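Side-chain contacts in Alpha/beta hydrolase fold protein (PDB 4Y7D), which probably acts as a hydrolase of the alpha/beta hydrolase fold, its substrate unknown: residues T20-V25 and P82-E87; L37-S42 and E87-L92; A51-L56 and A63-R68; S112-A117 and V130-H135. All coordinates share one frame; numbering follows the deposited sequence.

Contact 1 (T20-V25 and P82-E87); sequences TARGEV and PDEQAE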
# COMPACT_ATOMS: atom_id res chain seq x y z
N THR A 20 2.44 22.00 3.53
CA THR A 20 1.77 21.80 4.82
C THR A 20 2.63 22.39 5.94
O THR A 20 3.80 22.69 5.77
CB THR A 20 1.50 20.31 5.16
OG1 THR A 20 2.65 19.71 5.77
CG2 THR A 20 1.09 19.51 3.92
N ALA A 21 2.04 22.46 7.12
CA ALA A 21 2.74 22.98 8.28
C ALA A 21 3.89 22.05 8.66
O ALA A 21 4.81 22.50 9.33
CB ALA A 21 1.79 23.15 9.47
N ARG A 22 3.81 20.78 8.25
CA ARG A 22 4.88 19.80 8.52
C ARG A 22 5.90 19.66 7.38
O ARG A 22 6.87 18.87 7.50
CB ARG A 22 4.28 18.46 8.86
CG ARG A 22 3.42 18.45 10.13
CD ARG A 22 4.25 18.58 11.41
NE ARG A 22 5.23 17.49 11.51
CZ ARG A 22 5.95 17.25 12.59
NH1 ARG A 22 5.82 18.04 13.68
NH2 ARG A 22 6.82 16.22 12.61
N GLY A 23 5.72 20.42 6.30
CA GLY A 23 6.60 20.40 5.12
C GLY A 23 5.83 20.12 3.85
O GLY A 23 4.62 19.88 3.86
N GLU A 24 6.55 20.09 2.74
CA GLU A 24 5.94 19.81 1.46
C GLU A 24 5.65 18.32 1.31
O GLU A 24 6.41 17.48 1.78
CB GLU A 24 6.83 20.33 0.32
CG GLU A 24 6.78 21.86 0.22
CD GLU A 24 7.76 22.46 -0.77
OE1 GLU A 24 8.39 21.73 -1.56
OE2 GLU A 24 7.89 23.71 -0.75
N VAL A 25 4.53 18.01 0.67
CA VAL A 25 4.19 16.61 0.34
C VAL A 25 3.57 16.59 -1.03
O VAL A 25 2.69 17.43 -1.34
CB VAL A 25 3.28 15.91 1.42
CG1 VAL A 25 1.91 16.54 1.50
CG2 VAL A 25 3.11 14.42 1.15
N PRO A 82 7.33 6.72 11.32
CA PRO A 82 5.91 6.49 11.05
C PRO A 82 5.02 7.55 11.71
O PRO A 82 4.03 8.02 11.07
CB PRO A 82 5.66 5.06 11.59
CG PRO A 82 6.99 4.41 11.39
CD PRO A 82 8.02 5.44 11.64
N ASP A 83 5.35 7.92 12.95
CA ASP A 83 4.58 8.94 13.66
C ASP A 83 4.65 10.32 13.00
O ASP A 83 3.62 11.01 12.91
CB ASP A 83 4.99 9.05 15.12
CG ASP A 83 3.95 9.75 15.95
OD1 ASP A 83 2.83 9.18 16.15
OD2 ASP A 83 4.25 10.86 16.39
N GLU A 84 5.84 10.70 12.52
CA GLU A 84 5.99 11.93 11.76
C GLU A 84 5.24 11.90 10.40
O GLU A 84 4.72 12.90 9.96
CB GLU A 84 7.45 12.26 11.53
CG GLU A 84 8.13 12.61 12.83
CD GLU A 84 9.65 12.62 12.78
OE1 GLU A 84 10.27 12.08 11.86
OE2 GLU A 84 10.21 13.22 13.69
N GLN A 85 5.23 10.74 9.74
CA GLN A 85 4.45 10.62 8.52
C GLN A 85 2.96 10.76 8.79
O GLN A 85 2.27 11.43 8.03
CB GLN A 85 4.83 9.33 7.76
CG GLN A 85 6.28 9.42 7.30
CD GLN A 85 6.78 8.31 6.41
OE1 GLN A 85 6.02 7.43 6.01
NE2 GLN A 85 8.08 8.40 6.04
N ALA A 86 2.46 10.16 9.88
CA ALA A 86 1.07 10.40 10.31
C ALA A 86 0.81 11.90 10.53
O ALA A 86 -0.25 12.44 10.11
CB ALA A 86 0.77 9.65 11.57
N GLU A 87 1.74 12.58 11.19
CA GLU A 87 1.63 14.01 11.44
C GLU A 87 1.56 14.78 10.15
O GLU A 87 0.77 15.73 10.02
CB GLU A 87 2.76 14.54 12.32
CG GLU A 87 2.43 15.85 13.02
CD GLU A 87 1.27 15.72 14.03
OE1 GLU A 87 1.11 14.67 14.67
OE2 GLU A 87 0.55 16.72 14.22
O HOH W 1 5.91 15.39 9.80
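Arg22 reaches from a tight turn across to Glu84 and Glu87 on helix 82-95, a worked case of an arginine meeting acids through their methylenes. Its CB points toward the helix, and CG lies 3.8 Å from Glu87 O. Bends at chi2 and chi3 (-71° and -59°) then fold the chain back so that CD passes Glu87 CG at 3.7 Å. NE comes closest, 3.6 Å from Glu87 CG, which lies over one guanidinium face, displaced toward the rim. At the tip, NH2 brings the edge of the group to Glu84 CG at 3.8 Å. The carboxylates stand off: Glu84 OE2 is 4.7 Å from Arg22 NH2, probably close enough for a mild attraction but not a salt bridge, and Glu87 OE1 is paired with Arg119. Water 1, in the guanidinium plane, accepts from Arg22 NE and can donate to Glu84 O, both at 2.8 Å. Behind Arg22, its N donates to Thr20 OG1 in an ST turn, while Thr20 OG1 donates to Gly23 O on a lone pair. Thr20 to Gly23 form a type I turn closing the beta-hairpin of strands 16-20 and 23-31, which Arg22 ties to helix 82-95 at the edge of the alpha/beta hydrolase sheet.

Contact 2 (L37-S42 and E87-L92); sequences LVVHGS and ELYAAL
The hydroxyl of Tyr89 is where helix 82-95 reaches strand 35-39: OH is hydrogen-bonded to Ser112 OG while Val39 CG1 packs against it at 3.6 Å. A buried phenol thus gains a polar partner from a third element and an apolar wall from the second. The rest of the ring meets Leu37, whose CD2 lies 3.8 Å from Tyr89 CG and 3.9 Å from Tyr89 CB, the two side chains crossing at about a right angle. Both aliphatic groups approach the ring at a slant. Leu37 reaches it because its CG lies anti to the backbone N (chi1 173°), carrying the branch off the strand toward the helix; its other methyl, CD1, makes a looser contact with Leu92 CD2 at 4.5 Å. Replacing Tyr89 with a leucine would probably open a gap beside Val39 and leave the Ser112 hydroxyl without its partner. Just past the strand, His40 ND1 donates to Gly41 O at 2.8 Å, with an N-H...O angle of 158°, and the acceptor lies in the imidazole plane. This His-Gly pair resembles the one that follows the same strand in many alpha/beta hydrolases. The axes of strand segment 37-39 and helix segment 87-92 run nearly antiparallel, 151° apart, and approach to 11.4 Å. Strand 62-66, the neighbour of 35-39 in the sheet, brings Val66 against both Leu37 and Leu92, while Leu116 of helix 110-119 packs against Leu37 and Tyr89.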
# COMPACT_ATOMS: atom_id res chain seq x y z
N LEU A 37 -7.51 8.79 1.85
CA LEU A 37 -6.08 8.89 1.78
C LEU A 37 -5.52 7.50 1.47
O LEU A 37 -5.85 6.55 2.15
CB LEU A 37 -5.50 9.37 3.09
CG LEU A 37 -3.96 9.38 3.23
CD1 LEU A 37 -3.37 10.51 2.39
CD2 LEU A 37 -3.59 9.43 4.69
N VAL A 38 -4.76 7.39 0.40
CA VAL A 38 -4.23 6.10 -0.12
C VAL A 38 -2.71 6.12 0.12
O VAL A 38 -2.03 7.04 -0.38
CB VAL A 38 -4.53 5.97 -1.60
CG1 VAL A 38 -4.03 4.65 -2.14
CG2 VAL A 38 -6.03 6.03 -1.80
N VAL A 39 -2.22 5.13 0.84
CA VAL A 39 -0.85 5.13 1.36
C VAL A 39 -0.08 3.90 0.86
O VAL A 39 -0.35 2.74 1.23
CB VAL A 39 -0.89 5.15 2.89
CG1 VAL A 39 0.53 5.35 3.43
CG2 VAL A 39 -1.87 6.21 3.43
N HIS A 40 0.88 4.16 -0.00
CA HIS A 40 1.67 3.13 -0.66
C HIS A 40 2.67 2.41 0.26
O HIS A 40 3.08 2.90 1.33
CB HIS A 40 2.41 3.74 -1.91
CG HIS A 40 3.49 4.68 -1.56
ND1 HIS A 40 4.71 4.26 -1.07
CD2 HIS A 40 3.57 6.03 -1.68
CE1 HIS A 40 5.48 5.31 -0.87
NE2 HIS A 40 4.82 6.39 -1.23
N GLY A 41 3.13 1.27 -0.23
CA GLY A 41 4.12 0.47 0.46
C GLY A 41 5.57 0.79 0.18
O GLY A 41 5.91 1.92 -0.18
N SER A 42 6.42 -0.21 0.37
CA SER A 42 7.86 0.02 0.45
C SER A 42 8.62 -0.90 -0.50
O SER A 42 8.68 -2.11 -0.24
CB SER A 42 8.35 -0.29 1.85
OG SER A 42 7.70 0.44 2.87
N GLU A 87 1.74 12.58 11.19
CA GLU A 87 1.63 14.01 11.44
C GLU A 87 1.56 14.78 10.15
O GLU A 87 0.77 15.73 10.02
CB GLU A 87 2.76 14.54 12.32
CG GLU A 87 2.43 15.85 13.02
CD GLU A 87 1.27 15.72 14.03
OE1 GLU A 87 1.11 14.67 14.67
OE2 GLU A 87 0.55 16.72 14.22
N LEU A 88 2.31 14.34 9.15
CA LEU A 88 2.27 14.95 7.83
C LEU A 88 0.94 14.75 7.17
O LEU A 88 0.42 15.67 6.59
CB LEU A 88 3.37 14.36 6.92
CG LEU A 88 3.53 14.92 5.52
CD1 LEU A 88 3.89 16.38 5.51
CD2 LEU A 88 4.57 14.14 4.73
N TYR A 89 0.36 13.56 7.29
CA TYR A 89 -0.94 13.32 6.67
C TYR A 89 -2.02 14.21 7.28
O TYR A 89 -2.90 14.75 6.58
CB TYR A 89 -1.42 11.84 6.83
CG TYR A 89 -0.43 10.78 6.36
CD1 TYR A 89 0.49 11.07 5.33
CD2 TYR A 89 -0.45 9.51 6.90
CE1 TYR A 89 1.38 10.10 4.88
CE2 TYR A 89 0.47 8.54 6.49
CZ TYR A 89 1.36 8.85 5.49
OH TYR A 89 2.30 7.95 5.10
N ALA A 90 -1.98 14.37 8.58
CA ALA A 90 -2.98 15.25 9.26
C ALA A 90 -2.75 16.69 8.82
O ALA A 90 -3.71 17.44 8.62
CB ALA A 90 -2.85 15.13 10.79
N ALA A 91 -1.48 17.07 8.68
CA ALA A 91 -1.17 18.41 8.18
C ALA A 91 -1.58 18.60 6.71
O ALA A 91 -2.01 19.69 6.30
CB ALA A 91 0.32 18.71 8.38
N LEU A 92 -1.49 17.54 5.91
CA LEU A 92 -2.01 17.54 4.56
C LEU A 92 -3.55 17.75 4.56
O LEU A 92 -4.06 18.57 3.81
CB LEU A 92 -1.64 16.22 3.89
CG LEU A 92 -2.23 16.01 2.49
CD1 LEU A 92 -1.94 17.10 1.47
CD2 LEU A 92 -1.76 14.65 1.99

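Contact 3 (A51-L56 and A63-R68); sequences AMARFL and AIVVDR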
# COMPACT_ATOMS: atom_id res chain seq x y z
N ALA A 51 -2.60 3.01 -8.67
CA ALA A 51 -3.02 1.66 -9.05
C ALA A 51 -3.88 1.05 -7.93
O ALA A 51 -4.95 0.49 -8.19
CB ALA A 51 -1.80 0.78 -9.32
N MSE A 52 -3.44 1.24 -6.69
CA MSE A 52 -4.24 0.85 -5.51
C MSE A 52 -5.63 1.53 -5.50
O MSE A 52 -6.62 0.92 -5.09
CB MSE A 52 -3.54 1.21 -4.22
CG MSE A 52 -2.26 0.41 -3.95
SE MSE A 52 -1.25 1.25 -2.44
CE MSE A 52 -2.60 1.18 -1.07
N ALA A 53 -5.67 2.80 -5.92
CA ALA A 53 -6.86 3.66 -5.81
C ALA A 53 -7.85 3.45 -6.92
O ALA A 53 -8.99 3.95 -6.80
CB ALA A 53 -6.47 5.12 -5.79
N ARG A 54 -7.49 2.79 -8.02
CA ARG A 54 -8.46 2.77 -9.14
C ARG A 54 -9.83 2.24 -8.76
O ARG A 54 -10.86 2.77 -9.23
CB ARG A 54 -7.97 1.97 -10.36
CG ARG A 54 -6.91 2.66 -11.18
CD ARG A 54 -6.69 1.87 -12.49
NE ARG A 54 -5.65 2.57 -13.22
CZ ARG A 54 -4.34 2.28 -13.18
NH1 ARG A 54 -3.88 1.22 -12.53
NH2 ARG A 54 -3.50 3.03 -13.88
N PHE A 55 -9.89 1.19 -7.96
CA PHE A 55 -11.21 0.63 -7.62
C PHE A 55 -12.08 1.65 -6.84
O PHE A 55 -13.30 1.64 -6.93
CB PHE A 55 -11.08 -0.71 -6.86
CG PHE A 55 -10.79 -0.57 -5.39
CD1 PHE A 55 -9.49 -0.35 -4.92
CD2 PHE A 55 -11.82 -0.70 -4.44
CE1 PHE A 55 -9.23 -0.24 -3.57
CE2 PHE A 55 -11.55 -0.61 -3.10
CZ PHE A 55 -10.24 -0.38 -2.65
N LEU A 56 -11.44 2.52 -6.06
CA LEU A 56 -12.14 3.52 -5.27
C LEU A 56 -12.77 4.56 -6.17
O LEU A 56 -13.97 4.91 -6.03
CB LEU A 56 -11.17 4.19 -4.29
CG LEU A 56 -10.67 3.32 -3.13
CD1 LEU A 56 -9.59 4.07 -2.35
CD2 LEU A 56 -11.74 2.85 -2.17
N ALA A 63 -9.73 9.97 -4.24
CA ALA A 63 -8.49 9.52 -3.59
C ALA A 63 -7.46 10.64 -3.49
O ALA A 63 -7.34 11.48 -4.40
CB ALA A 63 -7.93 8.37 -4.36
N ILE A 64 -6.74 10.66 -2.37
CA ILE A 64 -5.65 11.54 -2.11
C ILE A 64 -4.45 10.59 -2.03
O ILE A 64 -4.29 9.90 -1.04
CB ILE A 64 -5.87 12.34 -0.80
CG1 ILE A 64 -7.14 13.21 -0.91
CG2 ILE A 64 -4.65 13.20 -0.46
CD1 ILE A 64 -7.73 13.59 0.42
N VAL A 65 -3.65 10.54 -3.08
CA VAL A 65 -2.61 9.50 -3.19
C VAL A 65 -1.27 10.18 -2.95
O VAL A 65 -0.86 11.02 -3.78
CB VAL A 65 -2.59 8.94 -4.63
CG1 VAL A 65 -1.45 7.93 -4.80
CG2 VAL A 65 -3.97 8.43 -5.06
N VAL A 66 -0.65 9.92 -1.80
CA VAL A 66 0.59 10.60 -1.47
C VAL A 66 1.80 9.89 -2.02
O VAL A 66 1.75 8.68 -2.25
CB VAL A 66 0.82 10.67 0.07
CG1 VAL A 66 -0.07 11.76 0.65
CG2 VAL A 66 0.57 9.33 0.75
N ASP A 67 2.88 10.65 -2.17
CA ASP A 67 4.25 10.14 -2.18
C ASP A 67 4.75 10.29 -0.74
O ASP A 67 4.82 11.40 -0.23
CB ASP A 67 5.14 10.91 -3.13
CG ASP A 67 4.94 10.54 -4.57
OD1 ASP A 67 5.10 9.35 -4.88
OD2 ASP A 67 4.66 11.44 -5.43
N ARG A 68 5.04 9.19 -0.05
CA ARG A 68 5.57 9.29 1.30
C ARG A 68 6.96 9.88 1.27
O ARG A 68 7.64 9.85 0.22
CB ARG A 68 5.53 7.94 2.02
CG ARG A 68 4.09 7.46 2.27
CD ARG A 68 4.00 6.33 3.28
NE ARG A 68 4.57 5.10 2.72
CZ ARG A 68 5.76 4.62 3.03
NH1 ARG A 68 6.22 3.56 2.41
NH2 ARG A 68 6.51 5.24 3.91
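Ala53 and Ala63 meet methyl to methyl, CB to CB at 3.8 Å, and this single touch is the tight part of a small interface of 94 Å². Two side chains of one carbon each allow the helix to settle close to the strand, with CA of Ala53 and CA of Ala63 only 6.5 Å apart. One step along the strand face, Val65 adds a second methyl: its CG1 stands anti to the backbone N (chi1 176°), which turns CG2 to Ala53 CB at 4.2 Å. Ala53 therefore sits over the two residues of the strand that face the helix, while Ile64 between them points away, its side chain on the opposite face of the sheet. The pairing is the packing of a beta-alpha-beta unit, in which strand 35-39 leads through helix 46-58 into strand 62-66, and the two strands lie parallel and adjacent in the sheet. Around the helix the contact thins quickly. Leu56 points toward the strand yet stops short of it, and packs on Val36 of the adjacent strand 35-39 and on Leu104 of strand 101-106 beyond it. Here the helix is kinked, since the N of Phe55 and of Leu56 lack bonds to the turn before, although Leu56 N makes a weak one to Ala53 O. The outer side is different in character. Arg54 points away from the strand, partly exposed, its guanidinium in a salt bridge with Glu205. Phe55, also partly exposed, has Leu56 CG 3.7 Å above one face of its ring, displaced toward the rim, and meets Phe281 edge-to-face.

Contact 4 (S112-A117 and V130-H135); sequences SSYRLA and VAAVSH
Tyr114 turns an edge of its ring to the run from Ala132 to Ser134. Val133 O is 3.7 Å from both Tyr114 CD2 and Tyr114 CE2 and lies near the ring plane, so the carbonyl faces aromatic C-H rather than the pi cloud. CE2 also meets Ser134 CB at 3.7 Å, obliquely, and Ala132 CB comes to 4.0 Å from Tyr114 OH. Beyond this first shell, water 2 sits in the ring plane beside the phenol, 2.6 Å from Tyr114 OH, and donates to Ala132 O at 2.7 Å; Ser129 OG is a further hydrogen-bond partner of the hydroxyl. The tyrosine is aimed by its first torsion (chi1 -72°), with CG anti to the carbonyl carbon, which swings the ring off helix 110-119 toward the loop. A phenylalanine here would probably keep the edge contacts but leave water 2 and Ser129 without their phenolic mate. Further out, the loop is pinned by its own bonds: Ser134 OG pairs with Phe257 O, and the backbone of Val133 with that of Ser107. The helix is the one that follows the nucleophile elbow in this fold, and the loop follows strand 124-130. Chemically, a buried phenol and the carbonyl of Ala132 share a water, Ser129 gives the phenol a second partner, and the weakly positive ring edge probably adds a mild attraction to Val133 O.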
# COMPACT_ATOMS: atom_id res chain seq x y z
N SER A 112 2.60 4.20 9.21
CA SER A 112 2.21 5.59 9.26
C SER A 112 0.66 5.70 9.27
O SER A 112 0.11 6.60 9.91
CB SER A 112 2.78 6.34 8.07
OG SER A 112 2.38 5.84 6.79
N SER A 113 -0.01 4.78 8.62
CA SER A 113 -1.50 4.81 8.58
C SER A 113 -2.05 4.42 9.96
O SER A 113 -3.01 5.07 10.47
CB SER A 113 -2.02 3.89 7.51
OG SER A 113 -1.56 4.27 6.21
N TYR A 114 -1.51 3.34 10.55
CA TYR A 114 -1.88 2.98 11.90
C TYR A 114 -1.61 4.12 12.88
O TYR A 114 -2.47 4.41 13.75
CB TYR A 114 -1.22 1.72 12.38
CG TYR A 114 -1.72 0.45 11.74
CD1 TYR A 114 -3.10 0.13 11.70
CD2 TYR A 114 -0.84 -0.43 11.14
CE1 TYR A 114 -3.55 -1.05 11.18
CE2 TYR A 114 -1.28 -1.65 10.60
CZ TYR A 114 -2.63 -1.94 10.59
OH TYR A 114 -3.08 -3.12 10.07
N ARG A 115 -0.47 4.79 12.77
CA ARG A 115 -0.22 5.93 13.65
C ARG A 115 -1.24 7.08 13.49
O ARG A 115 -1.60 7.76 14.47
CB ARG A 115 1.21 6.47 13.51
CG ARG A 115 2.31 5.55 14.06
CD ARG A 115 2.06 5.10 15.50
NE ARG A 115 2.15 6.24 16.41
CZ ARG A 115 1.65 6.28 17.63
NH1 ARG A 115 0.88 5.30 18.11
NH2 ARG A 115 1.86 7.38 18.35
N LEU A 116 -1.65 7.33 12.26
CA LEU A 116 -2.65 8.36 12.00
C LEU A 116 -3.96 7.97 12.69
O LEU A 116 -4.57 8.77 13.41
CB LEU A 116 -2.87 8.51 10.50
CG LEU A 116 -3.87 9.60 10.09
CD1 LEU A 116 -3.37 11.00 10.49
CD2 LEU A 116 -4.18 9.56 8.62
N ALA A 117 -4.39 6.72 12.51
CA ALA A 117 -5.62 6.27 13.15
C ALA A 117 -5.53 6.26 14.69
O ALA A 117 -6.52 6.56 15.37
CB ALA A 117 -6.07 4.90 12.61
N VAL A 130 -4.46 -3.44 4.21
CA VAL A 130 -4.22 -4.63 3.37
C VAL A 130 -2.80 -5.10 3.64
O VAL A 130 -1.85 -4.35 3.41
CB VAL A 130 -4.39 -4.26 1.91
CG1 VAL A 130 -4.24 -5.49 1.00
CG2 VAL A 130 -5.77 -3.62 1.71
N ALA A 131 -2.67 -6.35 4.11
CA ALA A 131 -1.36 -6.99 4.33
C ALA A 131 -0.33 -5.97 4.81
O ALA A 131 0.73 -5.80 4.20
CB ALA A 131 -0.89 -7.69 3.07
N ALA A 132 -0.65 -5.32 5.92
CA ALA A 132 0.09 -4.13 6.37
C ALA A 132 1.01 -4.44 7.52
O ALA A 132 0.65 -5.16 8.47
CB ALA A 132 -0.87 -3.02 6.74
N VAL A 133 2.18 -3.83 7.48
CA VAL A 133 3.09 -3.93 8.58
C VAL A 133 2.51 -3.24 9.84
O VAL A 133 2.29 -2.04 9.85
CB VAL A 133 4.47 -3.35 8.23
CG1 VAL A 133 5.40 -3.34 9.43
CG2 VAL A 133 5.13 -4.13 7.10
N SER A 134 2.35 -4.03 10.89
CA SER A 134 1.60 -3.63 12.10
C SER A 134 2.45 -3.68 13.36
O SER A 134 1.98 -3.31 14.47
CB SER A 134 0.36 -4.51 12.25
OG SER A 134 0.74 -5.88 12.36
N HIS A 135 3.72 -4.11 13.21
CA HIS A 135 4.64 -4.14 14.32
C HIS A 135 6.04 -4.24 13.74
O HIS A 135 6.20 -4.14 12.54
CB HIS A 135 4.33 -5.25 15.36
CG HIS A 135 4.42 -6.67 14.84
ND1 HIS A 135 5.61 -7.25 14.46
CD2 HIS A 135 3.47 -7.64 14.71
CE1 HIS A 135 5.39 -8.52 14.11
NE2 HIS A 135 4.09 -8.76 14.23
O HOH W 2 -1.82 -5.32 9.52

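From the N terminus, contact 1 opens first, at 20-25, the turn of the N-terminal hairpin, and contact 2 opens at strand 35-39 before contact 1 has closed. Contact 3 then opens and closes, 51-56 on 63-68, within the spans of both. Helix 82-95 next closes contact 1 with its first turns and contact 2 with the following ones, so these two cross and share Glu87. Contact 4 comes afterwards, in series, pairing 112-117 with 130-135. Together they tie the hairpin, strands 35-39 and 62-66, helices 46-58, 82-95 and 110-119, and the loop after strand 124-130; Val39 on Ser113 joins contacts 2 and 4, and the Asp83-Arg115 salt bridge joins contacts 1 and 4.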